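Side-chain contacts in L-aspartate semialdehyde sulfurtransferase (Methanocaldococcus jannaschii, PDB 3KPB), which probably helps convert aspartate semialdehyde and sulfide to homocysteine, and here is represented by its CBS domain pair, which binds S-adenosylmethionine and methylthioadenosine: residues S16-S19 with I20-A24; D82-A85 with I86-K90. All coordinates share one frame; numbering follows the deposited sequence.

Overall arrangement
The two contacts belong to the two CBS repeats of one chain, interaction 1 to the first and interaction 2 to the second. They lie on opposite sides of the chain's centre, 29 Å apart between centres and about 20 Å between nearest atoms, and do not touch. Interaction 1 starts helix 20-30 with a capping serine, whereas interaction 2 lies within helix 81-91. Bound S-adenosylmethionine is about 7 Å from the side chain of Met-88 in interaction 2 and about 12 Å from that of Ala-23 in interaction 1. Of the two contacts, interaction 1 alone touches the second subunit, so it borders the dimer interface.

Interaction 1. Residues S16-S19 with I20-A24; sequences SNIS and IMEAA
An N-cap opens helix 20-30 of the first CBS repeat, with Ser-19 in the capping position and Glu-22 three residues on. Ser-19 OG accepts a hydrogen bond from Glu-22 N at 2.9 Å, with an N-H...O angle of 159°. Its chi1 of 70° sets OG between its own backbone N and carbonyl carbon, from where the short arm reaches forward to the N-H of Glu-22 in the first turn; serine suits a cap because its oxygen is only one carbon from the backbone. The carbonyl of the same residue starts the regular helical ladder, Ala-23 N donating to Ser-19 O at 3.1 Å. Glu-22 answers through water 1, which accepts from Ser-19 N at 3.0 Å and donates to Glu-22 OE2 at 2.6 Å. A carboxylate here would also probably be favoured by the positive end of the helix dipole. With an alanine at Ser-19, the N-H of Glu-22 would probably lose its capping acceptor, though the water link through the backbone N does not depend on the hydroxyl. Ile-18 fills the space beside the cap, its side chain crossing that of Glu-22 at about a right angle: CG2 lies 3.5 Å from Glu-22 OE1, while the other branch carries CD1 to 4.0 Å from Ala-23 CB. A branched apolar residue can thus serve both neighbours, and the small alanine leaves room for it. Ile-64 lies against Ile-18, Ile-20 and Ala-23, and shares a backbone hydrogen bond with Ile-18. Helix 50-58 packs on Ile-20 and Ala-23 through Ile-53, and Leu-57 of the second subunit reaches Ile-20 and Met-21.

Interaction 2. Residues D82-A85 with I86-K90; sequences DHVA and IKMSK
Four successive backbone hydrogen bonds tie residues 82-85 to the next turn: Ile-86 N to Asp-82 O, Lys-87 N to His-83 O at 2.9 Å, Met-88 N to Val-84 O, and Ser-89 N to Ala-85 O at 3.1 Å. With chi1 at 40°, Ser-89 OG turns back along the helix to stand 3.1 Å from Ala-85 O and 2.9 Å from Ile-86 O, and its single proton may go to either carbonyl. Serine is at home here, because its hydroxyl can find an acceptor within the helix itself. Lys-87 takes its charge elsewhere: CB rests 3.3 Å from Val-84 O, and the extended chain beyond CG leads away to NZ. CB and CG stay by the helix, while the ammonium joins Glu-79, just before the helix, by a salt bridge and Thr-74 O, just before strand 75-76, by a hydrogen bond. On another face, Ile-86 lays its CD1 3.4 Å from Asp-82 O, alongside the preceding turn. Met-88 sends CG past Val-84 O, and the bend at chi3 (-56°) brings CE to 4.4 Å from Val-84 CG1, a loose apolar touch. Val-84 and Met-88 both pack on Val-96 of strand 95-99, whereas small Ala-85 lets Ile-114 and Phe-118 of helix 111-118 come close. Those three face sheet and helix, while most outward residues (Asp-82, His-83, Ser-89, Lys-90) are polar, Ile-86 excepted: a largely amphipathic helix, the crossover of the beta-alpha-beta unit 75-76, 81-91, 95-99 in the second CBS repeat, where Met-88 also touches Ile-93 of the S-adenosylmethionine site.

Interaction 1. Residues S16-S19 with I20-A24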
ATOM      1  N   SER A  16       2.848   2.235 -20.726  1.00 17.32           N
ATOM      2  CA  SER A  16       4.011   2.657 -19.940  1.00 17.35           C
ATOM      3  C   SER A  16       4.424   4.115 -20.150  1.00 17.55           C
ATOM      4  O   SER A  16       5.159   4.675 -19.334  1.00 17.45           O
ATOM      5  CB  SER A  16       5.205   1.726 -20.190  1.00 17.58           C
ATOM      6  OG  SER A  16       5.842   2.008 -21.425  1.00 18.68           O
ATOM      7  N   ASN A  17       3.952   4.718 -21.238  1.00 18.04           N
ATOM      8  CA  ASN A  17       4.332   6.088 -21.595  1.00 18.68           C
ATOM      9  C   ASN A  17       3.630   7.171 -20.773  1.00 18.63           C
ATOM     10  O   ASN A  17       3.954   8.355 -20.902  1.00 19.44           O
ATOM     11  CB  ASN A  17       4.127   6.347 -23.103  1.00 19.04           C
ATOM     12  CG  ASN A  17       2.699   6.056 -23.568  1.00 20.35           C
ATOM     13  OD1 ASN A  17       1.905   6.970 -23.799  1.00 22.73           O
ATOM     14  ND2 ASN A  17       2.370   4.775 -23.702  1.00 21.54           N
ATOM     15  N   ILE A  18       2.685   6.776 -19.925  1.00 17.66           N
ATOM     16  CA  ILE A  18       1.878   7.758 -19.196  1.00 16.87           C
ATOM     17  C   ILE A  18       2.609   8.372 -17.991  1.00 16.02           C
ATOM     18  O   ILE A  18       3.547   7.785 -17.450  1.00 16.10           O
ATOM     19  CB  ILE A  18       0.483   7.190 -18.789  1.00 16.87           C
ATOM     20  CG1 ILE A  18       0.613   6.057 -17.766  1.00 16.97           C
ATOM     21  CG2 ILE A  18      -0.308   6.743 -20.030  1.00 17.32           C
ATOM     22  CD1 ILE A  18      -0.699   5.702 -17.075  1.00 17.84           C
ATOM     23  N   SER A  19       2.170   9.558 -17.584  1.00 15.00           N
ATOM     24  CA  SER A  19       2.734  10.238 -16.422  1.00 14.71           C
ATOM     25  C   SER A  19       2.393   9.525 -15.117  1.00 14.15           C
ATOM     26  O   SER A  19       1.433   8.740 -15.041  1.00 14.16           O
ATOM     27  CB  SER A  19       2.193  11.665 -16.334  1.00 14.81           C
ATOM     28  OG  SER A  19       0.820  11.637 -15.978  1.00 15.25           O
ATOM     29  N   ILE A  20       3.170   9.836 -14.080  1.00 13.72           N
ATOM     30  CA  ILE A  20       2.895   9.315 -12.734  1.00 13.82           C
ATOM     31  C   ILE A  20       1.513   9.771 -12.242  1.00 13.64           C
ATOM     32  O   ILE A  20       0.747   8.973 -11.694  1.00 13.93           O
ATOM     33  CB  ILE A  20       4.000   9.677 -11.701  1.00 13.72           C
ATOM     34  CG1 ILE A  20       5.411   9.487 -12.285  1.00 13.69           C
ATOM     35  CG2 ILE A  20       3.825   8.863 -10.413  1.00 14.36           C
ATOM     36  CD1 ILE A  20       5.717   8.087 -12.829  1.00 14.92           C
ATOM     37  N   MET A  21       1.186  11.040 -12.479  1.00 13.45           N
ATOM     38  CA  MET A  21      -0.129  11.576 -12.138  1.00 13.88           C
ATOM     39  C   MET A  21      -1.283  10.843 -12.844  1.00 13.89           C
ATOM     40  O   MET A  21      -2.298  10.545 -12.211  1.00 14.03           O
ATOM     41  CB  MET A  21      -0.181  13.079 -12.421  1.00 14.18           C
ATOM     42  CG  MET A  21      -1.549  13.686 -12.197  1.00 15.11           C
ATOM     43  SD  MET A  21      -1.619  15.420 -12.658  1.00 19.28           S
ATOM     44  CE  MET A  21      -1.047  16.198 -11.157  1.00 18.61           C
ATOM     45  N   GLU A  22      -1.132  10.556 -14.140  1.00 13.97           N
ATOM     46  CA  GLU A  22      -2.167   9.831 -14.876  1.00 14.55           C
ATOM     47  C   GLU A  22      -2.379   8.446 -14.261  1.00 14.06           C
ATOM     48  O   GLU A  22      -3.516   8.034 -14.039  1.00 14.08           O
ATOM     49  CB  GLU A  22      -1.865   9.748 -16.380  1.00 15.00           C
ATOM     50  CG  GLU A  22      -3.009   9.132 -17.196  1.00 18.05           C
ATOM     51  CD  GLU A  22      -2.904   9.364 -18.701  1.00 21.71           C
ATOM     52  OE1 GLU A  22      -3.339   8.470 -19.460  1.00 23.61           O
ATOM     53  OE2 GLU A  22      -2.409  10.430 -19.130  1.00 23.55           O
ATOM     54  N   ALA A  23      -1.284   7.754 -13.941  1.00 13.53           N
ATOM     55  CA  ALA A  23      -1.373   6.436 -13.298  1.00 13.38           C
ATOM     56  C   ALA A  23      -2.099   6.498 -11.953  1.00 13.01           C
ATOM     57  O   ALA A  23      -2.945   5.648 -11.658  1.00 13.07           O
ATOM     58  CB  ALA A  23       0.006   5.828 -13.125  1.00 13.38           C
ATOM     59  N   ALA A  24      -1.773   7.509 -11.147  1.00 12.92           N
ATOM     60  CA  ALA A  24      -2.417   7.700  -9.851  1.00 12.78           C
ATOM     61  C   ALA A  24      -3.915   7.932 -10.018  1.00 12.75           C
ATOM     62  O   ALA A  24      -4.722   7.390  -9.257  1.00 12.79           O
ATOM     63  CB  ALA A  24      -1.776   8.862  -9.107  1.00 12.74           C
TER
HETATM   64  O   HOH W   1       0.147  10.799 -19.426  1.00 25.41           O

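Interaction 2. Residues D82-A85 with I86-K90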
ATOM      1  N   ASP A  82      -5.000 -22.222  -5.336  1.00 36.82           N
ATOM      2  CA  ASP A  82      -4.133 -22.492  -4.186  1.00 36.96           C
ATOM      3  C   ASP A  82      -2.672 -22.126  -4.460  1.00 36.57           C
ATOM      4  O   ASP A  82      -1.981 -21.609  -3.577  1.00 36.58           O
ATOM      5  CB  ASP A  82      -4.226 -23.967  -3.793  1.00 37.27           C
ATOM      6  CG  ASP A  82      -4.531 -24.159  -2.319  1.00 38.16           C
ATOM      7  OD1 ASP A  82      -4.028 -23.375  -1.483  1.00 38.94           O
ATOM      8  OD2 ASP A  82      -5.284 -25.103  -1.995  1.00 38.99           O
ATOM      9  N   HIS A  83      -2.215 -22.409  -5.682  1.00 36.08           N
ATOM     10  CA  HIS A  83      -0.844 -22.114  -6.105  1.00 35.54           C
ATOM     11  C   HIS A  83      -0.616 -20.591  -6.100  1.00 34.39           C
ATOM     12  O   HIS A  83       0.464 -20.116  -5.733  1.00 34.44           O
ATOM     13  CB  HIS A  83      -0.552 -22.718  -7.495  1.00 35.99           C
ATOM     14  CG  HIS A  83      -0.487 -24.223  -7.524  1.00 37.62           C
ATOM     15  ND1 HIS A  83      -1.567 -25.027  -7.226  1.00 38.96           N
ATOM     16  CD2 HIS A  83       0.523 -25.064  -7.857  1.00 38.99           C
ATOM     17  CE1 HIS A  83      -1.221 -26.296  -7.354  1.00 39.46           C
ATOM     18  NE2 HIS A  83       0.042 -26.347  -7.735  1.00 39.62           N
ATOM     19  N   VAL A  84      -1.650 -19.847  -6.497  1.00 32.94           N
ATOM     20  CA  VAL A  84      -1.629 -18.381  -6.519  1.00 31.42           C
ATOM     21  C   VAL A  84      -1.561 -17.818  -5.104  1.00 31.05           C
ATOM     22  O   VAL A  84      -0.752 -16.928  -4.830  1.00 30.62           O
ATOM     23  CB  VAL A  84      -2.852 -17.795  -7.269  1.00 31.27           C
ATOM     24  CG1 VAL A  84      -2.820 -16.266  -7.273  1.00 30.72           C
ATOM     25  CG2 VAL A  84      -2.911 -18.332  -8.685  1.00 30.24           C
ATOM     26  N   ALA A  85      -2.399 -18.344  -4.212  1.00 30.84           N
ATOM     27  CA  ALA A  85      -2.323 -18.003  -2.790  1.00 30.99           C
ATOM     28  C   ALA A  85      -0.915 -18.215  -2.225  1.00 31.10           C
ATOM     29  O   ALA A  85      -0.389 -17.343  -1.526  1.00 31.03           O
ATOM     30  CB  ALA A  85      -3.352 -18.803  -1.993  1.00 30.84           C
ATOM     31  N   ILE A  86      -0.305 -19.357  -2.539  1.00 31.60           N
ATOM     32  CA  ILE A  86       1.052 -19.637  -2.057  1.00 32.11           C
ATOM     33  C   ILE A  86       2.082 -18.656  -2.633  1.00 32.22           C
ATOM     34  O   ILE A  86       2.950 -18.171  -1.901  1.00 32.31           O
ATOM     35  CB  ILE A  86       1.460 -21.116  -2.283  1.00 32.15           C
ATOM     36  CG1 ILE A  86       0.623 -22.027  -1.376  1.00 32.56           C
ATOM     37  CG2 ILE A  86       2.962 -21.327  -2.015  1.00 32.33           C
ATOM     38  CD1 ILE A  86       0.400 -23.432  -1.921  1.00 32.92           C
ATOM     39  N   LYS A  87       1.966 -18.359  -3.929  1.00 32.48           N
ATOM     40  CA  LYS A  87       2.801 -17.350  -4.596  1.00 32.65           C
ATOM     41  C   LYS A  87       2.742 -16.023  -3.864  1.00 32.76           C
ATOM     42  O   LYS A  87       3.763 -15.357  -3.673  1.00 32.80           O
ATOM     43  CB  LYS A  87       2.308 -17.100  -6.020  1.00 32.71           C
ATOM     44  CG  LYS A  87       3.067 -17.807  -7.108  1.00 32.65           C
ATOM     45  CD  LYS A  87       2.459 -17.469  -8.456  1.00 32.05           C
ATOM     46  CE  LYS A  87       3.085 -18.302  -9.550  1.00 31.67           C
ATOM     47  NZ  LYS A  87       2.212 -18.375 -10.754  1.00 30.38           N
ATOM     48  N   MET A  88       1.535 -15.638  -3.468  1.00 32.95           N
ATOM     49  CA  MET A  88       1.346 -14.350  -2.834  1.00 33.17           C
ATOM     50  C   MET A  88       1.922 -14.303  -1.415  1.00 33.01           C
ATOM     51  O   MET A  88       2.492 -13.283  -1.029  1.00 32.64           O
ATOM     52  CB  MET A  88      -0.117 -13.907  -2.912  1.00 33.42           C
ATOM     53  CG  MET A  88      -0.574 -13.649  -4.354  1.00 34.63           C
ATOM     54  SD  MET A  88      -2.145 -12.779  -4.524  1.00 36.95           S
ATOM     55  CE  MET A  88      -3.229 -13.860  -3.573  1.00 36.63           C
ATOM     56  N   SER A  89       1.812 -15.398  -0.658  1.00 33.16           N
ATOM     57  CA  SER A  89       2.495 -15.472   0.645  1.00 33.47           C
ATOM     58  C   SER A  89       4.025 -15.515   0.502  1.00 33.53           C
ATOM     59  O   SER A  89       4.743 -14.878   1.281  1.00 33.60           O
ATOM     60  CB  SER A  89       1.985 -16.645   1.498  1.00 33.46           C
ATOM     61  OG  SER A  89       1.750 -17.807   0.710  1.00 33.94           O
ATOM     62  N   LYS A  90       4.508 -16.249  -0.501  1.00 33.65           N
ATOM     63  CA  LYS A  90       5.947 -16.416  -0.720  1.00 33.81           C
ATOM     64  C   LYS A  90       6.651 -15.105  -1.072  1.00 33.64           C
ATOM     65  O   LYS A  90       7.728 -14.819  -0.547  1.00 33.72           O
ATOM     66  CB  LYS A  90       6.223 -17.461  -1.809  1.00 33.97           C
ATOM     67  CG  LYS A  90       7.702 -17.820  -1.951  1.00 34.89           C
ATOM     68  CD  LYS A  90       7.983 -18.622  -3.209  1.00 36.25           C
ATOM     69  CE  LYS A  90       9.469 -18.958  -3.319  1.00 36.98           C
ATOM     70  NZ  LYS A  90       9.772 -19.785  -4.520  1.00 37.46           N
TER